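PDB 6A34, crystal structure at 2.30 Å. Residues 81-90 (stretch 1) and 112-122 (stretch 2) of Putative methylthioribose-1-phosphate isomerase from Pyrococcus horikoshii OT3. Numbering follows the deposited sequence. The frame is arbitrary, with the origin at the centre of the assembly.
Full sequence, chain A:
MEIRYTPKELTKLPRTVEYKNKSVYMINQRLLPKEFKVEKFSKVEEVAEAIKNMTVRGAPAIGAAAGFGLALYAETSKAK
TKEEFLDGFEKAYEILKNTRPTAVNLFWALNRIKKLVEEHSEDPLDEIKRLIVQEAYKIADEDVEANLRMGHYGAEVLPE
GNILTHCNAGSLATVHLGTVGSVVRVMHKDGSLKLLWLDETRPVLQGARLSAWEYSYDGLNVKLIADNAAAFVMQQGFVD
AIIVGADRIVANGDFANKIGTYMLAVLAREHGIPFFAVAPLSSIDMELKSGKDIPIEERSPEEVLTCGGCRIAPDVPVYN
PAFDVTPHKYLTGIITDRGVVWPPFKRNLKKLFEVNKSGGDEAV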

# COMPACT_ATOMS: atom_id res chain seq x y z
N THR A 81 -38.00 15.02 39.02
CA THR A 81 -37.31 15.95 39.87
C THR A 81 -35.95 16.26 39.25
O THR A 81 -35.43 15.48 38.47
CB THR A 81 -37.12 15.41 41.29
OG1 THR A 81 -36.14 14.39 41.15
CG2 THR A 81 -38.37 14.87 41.96
N LYS A 82 -35.36 17.36 39.70
CA LYS A 82 -33.97 17.72 39.39
C LYS A 82 -33.02 16.61 39.84
O LYS A 82 -32.14 16.24 39.08
CB LYS A 82 -33.57 19.04 40.04
CG LYS A 82 -32.19 19.52 39.63
CD LYS A 82 -31.74 20.76 40.35
CE LYS A 82 -32.55 21.98 39.98
NZ LYS A 82 -31.97 23.19 40.62
N GLU A 83 -33.23 16.08 41.05
CA GLU A 83 -32.37 15.00 41.60
C GLU A 83 -32.39 13.79 40.65
O GLU A 83 -31.35 13.34 40.21
CB GLU A 83 -32.78 14.59 43.02
CG GLU A 83 -31.81 13.61 43.68
CD GLU A 83 -32.06 13.27 45.16
OE1 GLU A 83 -31.20 13.61 46.00
OE2 GLU A 83 -33.11 12.64 45.46
N GLU A 84 -33.58 13.27 40.33
CA GLU A 84 -33.73 12.17 39.34
C GLU A 84 -33.01 12.51 38.03
O GLU A 84 -32.41 11.63 37.42
CB GLU A 84 -35.19 11.91 38.97
CG GLU A 84 -35.95 11.05 39.94
CD GLU A 84 -37.42 10.90 39.60
OE1 GLU A 84 -38.20 10.71 40.55
OE2 GLU A 84 -37.79 10.98 38.39
N PHE A 85 -33.09 13.78 37.59
CA PHE A 85 -32.64 14.13 36.28
C PHE A 85 -31.11 14.06 36.24
O PHE A 85 -30.55 13.50 35.31
CB PHE A 85 -33.13 15.52 35.85
CG PHE A 85 -32.53 15.95 34.54
CD1 PHE A 85 -33.01 15.44 33.35
CD2 PHE A 85 -31.40 16.75 34.51
CE1 PHE A 85 -32.43 15.81 32.14
CE2 PHE A 85 -30.82 17.11 33.31
CZ PHE A 85 -31.33 16.64 32.12
N LEU A 86 -30.49 14.66 37.27
CA LEU A 86 -29.06 14.68 37.43
C LEU A 86 -28.51 13.27 37.62
O LEU A 86 -27.46 12.97 37.09
CB LEU A 86 -28.68 15.59 38.60
CG LEU A 86 -28.88 17.08 38.35
CD1 LEU A 86 -28.42 17.91 39.55
CD2 LEU A 86 -28.18 17.50 37.06
N ASP A 87 -29.22 12.42 38.37
CA ASP A 87 -28.81 11.02 38.55
C ASP A 87 -28.78 10.37 37.17
O ASP A 87 -27.79 9.74 36.82
CB ASP A 87 -29.70 10.22 39.51
CG ASP A 87 -29.54 10.60 40.98
OD1 ASP A 87 -28.72 11.51 41.29
OD2 ASP A 87 -30.27 10.01 41.82
N GLY A 88 -29.86 10.54 36.40
CA GLY A 88 -29.97 10.00 35.04
C GLY A 88 -28.89 10.56 34.13
O GLY A 88 -28.32 9.83 33.32
N PHE A 89 -28.61 11.85 34.28
CA PHE A 89 -27.60 12.50 33.48
C PHE A 89 -26.21 11.88 33.73
O PHE A 89 -25.45 11.64 32.80
CB PHE A 89 -27.55 14.00 33.79
CG PHE A 89 -26.35 14.67 33.16
CD1 PHE A 89 -25.14 14.71 33.84
CD2 PHE A 89 -26.44 15.21 31.89
CE1 PHE A 89 -24.04 15.30 33.24
CE2 PHE A 89 -25.35 15.84 31.32
CZ PHE A 89 -24.14 15.85 31.99
N GLU A 90 -25.88 11.66 35.01
CA GLU A 90 -24.65 10.97 35.40
C GLU A 90 -24.63 9.56 34.78
O GLU A 90 -23.65 9.16 34.18
CB GLU A 90 -24.51 10.94 36.92
CG GLU A 90 -23.17 11.47 37.41
CD GLU A 90 -21.95 10.62 37.09
OE1 GLU A 90 -22.07 9.38 37.11
OE2 GLU A 90 -20.87 11.19 36.83
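Stretch 2 (112-122) RIKKLVEEHSE

Stretch 2 enters as a helix that began earlier in the chain, runs through K114 and V117, and gives way to a loop carrying H120, S121 and E122. It lies nearly antiparallel to the helix 82-90, with a signed crossing angle of -161° and an axial closest approach of 11.9 Å. The register follows this reversed order: the CA atoms of E90 and K114 are 8.0 Å apart, and those of L86 and S121 8.2 Å. The start of the first helix therefore faces the end of stretch 2.

The fit is made by K82, L86, F89 and E90, which recur on one side of stretch 1. F89 is the main protrusion. Its side chain, with chi1 in the t well, pushes its ring tip into a hollow bounded by I113, K114 and V117. CG1 of V117 lies over one face of the ring, while I113 and K114 meet its edge: F89 CE2 is 4.0 Å from I113 CG2, and F89 CZ is 3.8 Å from K114 CA, so the ring reaches the backbone itself. The other methyl of V117, CG2, comes within 3.9 Å of F89 CZ. V117 in turn is the bump of stretch 2, its side chain pointing toward stretch 1 and meeting L86 as well as F89; L86 CD2 packs 3.7 Å from V117 CG1, and L86 CD1 reaches S121 CB at 4.3 Å.

Polar contacts flank this apolar seam. The side chain of K114 leaves the backbone sideways, but its end comes nearer to stretch 1, where K114 NZ forms a 2.6 Å salt bridge with E90 OE2. Near the other end, the long side chain of K82 extends to the loop, and K82 NZ donates a hydrogen bond to the carbonyl S121 O at 3.2 Å. Together the two stretches bury 394 Å².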

# COMPACT_ATOMS: atom_id res chain seq x y z
N ARG A 112 -16.95 18.63 29.17
CA ARG A 112 -17.35 20.02 28.94
C ARG A 112 -18.83 20.23 29.36
O ARG A 112 -19.17 21.26 29.93
CB ARG A 112 -17.18 20.35 27.46
CG ARG A 112 -17.59 21.76 27.07
CD ARG A 112 -17.21 22.08 25.63
NE ARG A 112 -17.83 23.30 25.14
CZ ARG A 112 -17.53 23.85 23.99
NH1 ARG A 112 -16.70 23.21 23.18
NH2 ARG A 112 -18.04 25.03 23.65
N ILE A 113 -19.68 19.23 29.08
CA ILE A 113 -21.11 19.33 29.39
C ILE A 113 -21.35 19.03 30.88
O ILE A 113 -21.97 19.83 31.57
CB ILE A 113 -21.91 18.42 28.46
CG1 ILE A 113 -21.76 18.92 27.02
CG2 ILE A 113 -23.36 18.33 28.93
CD1 ILE A 113 -22.54 18.13 26.01
N LYS A 114 -20.89 17.87 31.34
CA LYS A 114 -20.78 17.50 32.75
C LYS A 114 -20.40 18.73 33.61
O LYS A 114 -21.13 19.07 34.54
CB LYS A 114 -19.77 16.35 32.86
CG LYS A 114 -19.24 16.04 34.24
CD LYS A 114 -20.21 15.31 35.13
CE LYS A 114 -19.52 14.41 36.14
NZ LYS A 114 -20.51 13.75 37.02
N LYS A 115 -19.30 19.40 33.27
CA LYS A 115 -18.77 20.50 34.08
C LYS A 115 -19.74 21.69 34.04
O LYS A 115 -19.94 22.34 35.05
CB LYS A 115 -17.39 20.96 33.58
CG LYS A 115 -16.43 21.50 34.64
CD LYS A 115 -17.08 21.89 35.97
CE LYS A 115 -16.12 22.09 37.13
NZ LYS A 115 -15.91 23.53 37.40
N LEU A 116 -20.31 21.99 32.88
CA LEU A 116 -21.32 23.07 32.75
C LEU A 116 -22.55 22.79 33.66
O LEU A 116 -23.06 23.69 34.28
CB LEU A 116 -21.74 23.19 31.29
CG LEU A 116 -22.72 24.30 30.96
CD1 LEU A 116 -22.02 25.64 30.98
CD2 LEU A 116 -23.39 24.05 29.62
N VAL A 117 -22.98 21.53 33.72
CA VAL A 117 -24.17 21.12 34.46
C VAL A 117 -23.94 21.23 35.98
O VAL A 117 -24.82 21.72 36.67
CB VAL A 117 -24.57 19.69 34.08
CG1 VAL A 117 -25.58 19.11 35.05
CG2 VAL A 117 -25.08 19.62 32.65
N GLU A 118 -22.77 20.77 36.47
CA GLU A 118 -22.32 20.92 37.90
C GLU A 118 -22.23 22.39 38.34
O GLU A 118 -22.54 22.76 39.48
CB GLU A 118 -20.96 20.24 38.06
CG GLU A 118 -21.01 18.73 37.86
CD GLU A 118 -19.70 17.98 38.08
OE1 GLU A 118 -18.62 18.61 38.00
OE2 GLU A 118 -19.77 16.76 38.35
N GLU A 119 -21.78 23.25 37.43
CA GLU A 119 -21.67 24.67 37.63
C GLU A 119 -23.07 25.32 37.71
O GLU A 119 -23.25 26.41 38.25
CB GLU A 119 -20.87 25.23 36.46
CG GLU A 119 -20.33 26.62 36.68
CD GLU A 119 -18.86 26.63 37.07
OE1 GLU A 119 -18.07 25.88 36.42
OE2 GLU A 119 -18.50 27.36 38.03
N HIS A 120 -24.07 24.69 37.08
CA HIS A 120 -25.39 25.27 36.97
C HIS A 120 -26.42 24.37 37.68
O HIS A 120 -27.60 24.48 37.43
CB HIS A 120 -25.71 25.50 35.48
CG HIS A 120 -24.98 26.66 34.89
ND1 HIS A 120 -25.59 27.87 34.68
CD2 HIS A 120 -23.70 26.80 34.49
CE1 HIS A 120 -24.71 28.72 34.16
NE2 HIS A 120 -23.55 28.09 34.04
N SER A 121 -25.97 23.49 38.58
CA SER A 121 -26.82 22.42 39.15
C SER A 121 -27.97 23.03 39.97
O SER A 121 -28.95 22.35 40.20
CB SER A 121 -26.03 21.44 40.00
OG SER A 121 -25.41 22.14 41.08
N GLU A 122 -27.81 24.29 40.40
CA GLU A 122 -28.80 24.99 41.20
C GLU A 122 -29.76 25.82 40.34
O GLU A 122 -30.70 26.37 40.86
CB GLU A 122 -28.11 25.87 42.24
CG GLU A 122 -27.35 25.05 43.27
CD GLU A 122 -27.51 25.53 44.70
OE1 GLU A 122 -26.53 26.06 45.26
OE2 GLU A 122 -28.63 25.35 45.26